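Local coordinates for thioesterase superfamily protein (Shewanella loihica, PDB 2PRX) that probably hydrolyses thioesters, as a member of the hotdog-fold thioesterase superfamily that pairs into a dimer, at residues Asp67-Gly70 / Thr71-Ser75. Sequence-based numbering, arbitrary orientation.
Sequences DCHG and TGSAS
Ser73 doubles back on His69, one turn earlier in helix 59-78, the central helix that the antiparallel sheet of the hotdog fold wraps. Its OG lies 3.6 Å above the imidazole plane of His69, over the ring centre, and donates to the carbonyl His69 O at 2.6 Å. The hydroxyl can fold back to this carbonyl because chi1 of -55° holds OG beside the backbone N. Ser73 OG shares a further hydrogen bond with Thr40 OG1 on strand 39-44, and His69 ND1 is hydrogen-bonded to Ser33 OG, which helps fix the ring's rotation.

On another flank, Asp67 and Thr71 extend side by side in the same direction, toward strands 95-104 and 142-150. In one of two conformers of Thr71, its OG1 lies 3.7 Å from Asp67 OD1 without bonding directly; Thr97 links them, with a hydrogen bond to the carboxylate and a weak one to the threonine. Gly59 of the second subunit packs against Asp67. Thr71 N bonds to Asp67 O at 3.0 Å, and in that conformer Thr71 OG1 adds a weak bond to the same oxygen. Ser73 N reaches His69 O at 2.7 Å in a nearly straight bond, with an N-H...O angle of 167°, from the face of the carbonyl plane opposite to Ser73 OG.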
ATOM      1  N   ASP A  67       6.241   2.030  -2.431  1.00 14.05           N
ATOM      2  CA  ASP A  67       6.899   2.142  -1.137  1.00 10.06           C
ATOM      3  C   ASP A  67       8.363   1.744  -1.203  1.00 14.69           C
ATOM      4  O   ASP A  67       9.246   2.440  -0.713  1.00 13.64           O
ATOM      5  CB  ASP A  67       6.168   1.249  -0.141  1.00  7.29           C
ATOM      6  CG  ASP A  67       6.678   1.256   1.277  1.00 16.37           C
ATOM      7  OD1 ASP A  67       7.664   1.948   1.577  1.00 41.05           O
ATOM      8  OD2 ASP A  67       6.046   0.551   2.104  1.00 22.03           O
ATOM      9  N   CYS A  68       8.634   0.575  -1.798  1.00 11.99           N
ATOM     10  CA  CYS A  68      10.047   0.158  -1.735  1.00 12.87           C
ATOM     11  C   CYS A  68      10.819   0.924  -2.794  1.00 13.27           C
ATOM     12  O   CYS A  68      12.011   1.200  -2.628  1.00 11.59           O
ATOM     13  CB  CYS A  68      10.166  -1.358  -1.858  1.00 14.20           C
ATOM     14  SG  CYS A  68       9.454  -2.302  -0.478  1.00 15.38           S
ATOM     15  N   HIS A  69      10.182   1.295  -3.905  1.00 11.94           N
ATOM     16  CA  HIS A  69      10.972   2.082  -4.873  1.00 13.37           C
ATOM     17  C   HIS A  69      11.264   3.459  -4.299  1.00 17.63           C
ATOM     18  O   HIS A  69      12.339   4.023  -4.510  1.00 13.13           O
ATOM     19  CB  HIS A  69      10.231   2.167  -6.201  1.00 15.11           C
ATOM     20  CG  HIS A  69      10.914   3.034  -7.226  1.00 11.13           C
ATOM     21  ND1 HIS A  69      12.146   2.708  -7.767  1.00 11.98           N
ATOM     22  CD2 HIS A  69      10.541   4.190  -7.799  1.00  5.66           C
ATOM     23  CE1 HIS A  69      12.481   3.652  -8.635  1.00  7.76           C
ATOM     24  NE2 HIS A  69      11.532   4.569  -8.684  1.00  7.78           N
ATOM     25  N   GLY A  70      10.300   4.009  -3.566  1.00 11.24           N
ATOM     26  CA  GLY A  70      10.352   5.354  -3.017  1.00  7.83           C
ATOM     27  C   GLY A  70      11.377   5.486  -1.909  1.00 11.83           C
ATOM     28  O   GLY A  70      12.058   6.496  -1.713  1.00 10.66           O
ATOM     29  N   THR A  71      11.477   4.399  -1.140  1.00 13.54           N
ATOM     30  CA  THR A  71      12.448   4.315  -0.062  0.50  9.13           C
ATOM     31  C   THR A  71      13.819   4.076  -0.690  1.00  8.03           C
ATOM     32  O   THR A  71      14.787   4.698  -0.277  1.00 30.06           O
ATOM     33  CB  THR A  71      12.118   3.208   0.945  0.50 14.89           C
ATOM     34  OG1 THR A  71      10.971   3.586   1.719  0.50 18.04           O
ATOM     35  CG2 THR A  71      13.267   3.028   1.926  0.50 24.21           C
ATOM     36  N   GLY A  72      13.829   3.170  -1.672  1.00  5.19           N
ATOM     37  CA  GLY A  72      15.076   2.927  -2.402  1.00 12.31           C
ATOM     38  C   GLY A  72      15.573   4.266  -2.943  1.00 19.31           C
ATOM     39  O   GLY A  72      16.707   4.690  -2.700  1.00 21.00           O
ATOM     40  N   SER A  73      14.690   4.940  -3.672  1.00 19.07           N
ATOM     41  CA  SER A  73      14.983   6.261  -4.201  1.00 21.61           C
ATOM     42  C   SER A  73      15.486   7.209  -3.116  1.00 23.49           C
ATOM     43  O   SER A  73      16.426   7.966  -3.359  1.00 15.00           O
ATOM     44  CB  SER A  73      13.750   6.903  -4.843  1.00 14.96           C
ATOM     45  OG  SER A  73      13.185   6.085  -5.841  1.00 24.02           O
ATOM     46  N   ALA A  74      14.850   7.172  -1.944  1.00 16.71           N
ATOM     47  CA  ALA A  74      15.239   8.045  -0.845  1.00  8.41           C
ATOM     48  C   ALA A  74      16.674   7.809  -0.414  1.00  7.75           C
ATOM     49  O   ALA A  74      17.485   8.739  -0.338  1.00 14.13           O
ATOM     50  CB  ALA A  74      14.262   7.824   0.324  1.00 11.85           C
ATOM     51  N   SER A  75      17.029   6.564  -0.122  1.00  9.76           N
ATOM     52  CA  SER A  75      18.364   6.256   0.379  0.50  4.98           C
ATOM     53  C   SER A  75      19.428   6.678  -0.632  1.00  8.25           C
ATOM     54  O   SER A  75      20.449   7.239  -0.255  1.00 15.38           O
ATOM     55  CB  SER A  75      18.507   4.769   0.691  0.50  7.91           C
ATOM     56  OG  SER A  75      18.088   4.493   2.020  0.50 23.45           O
TER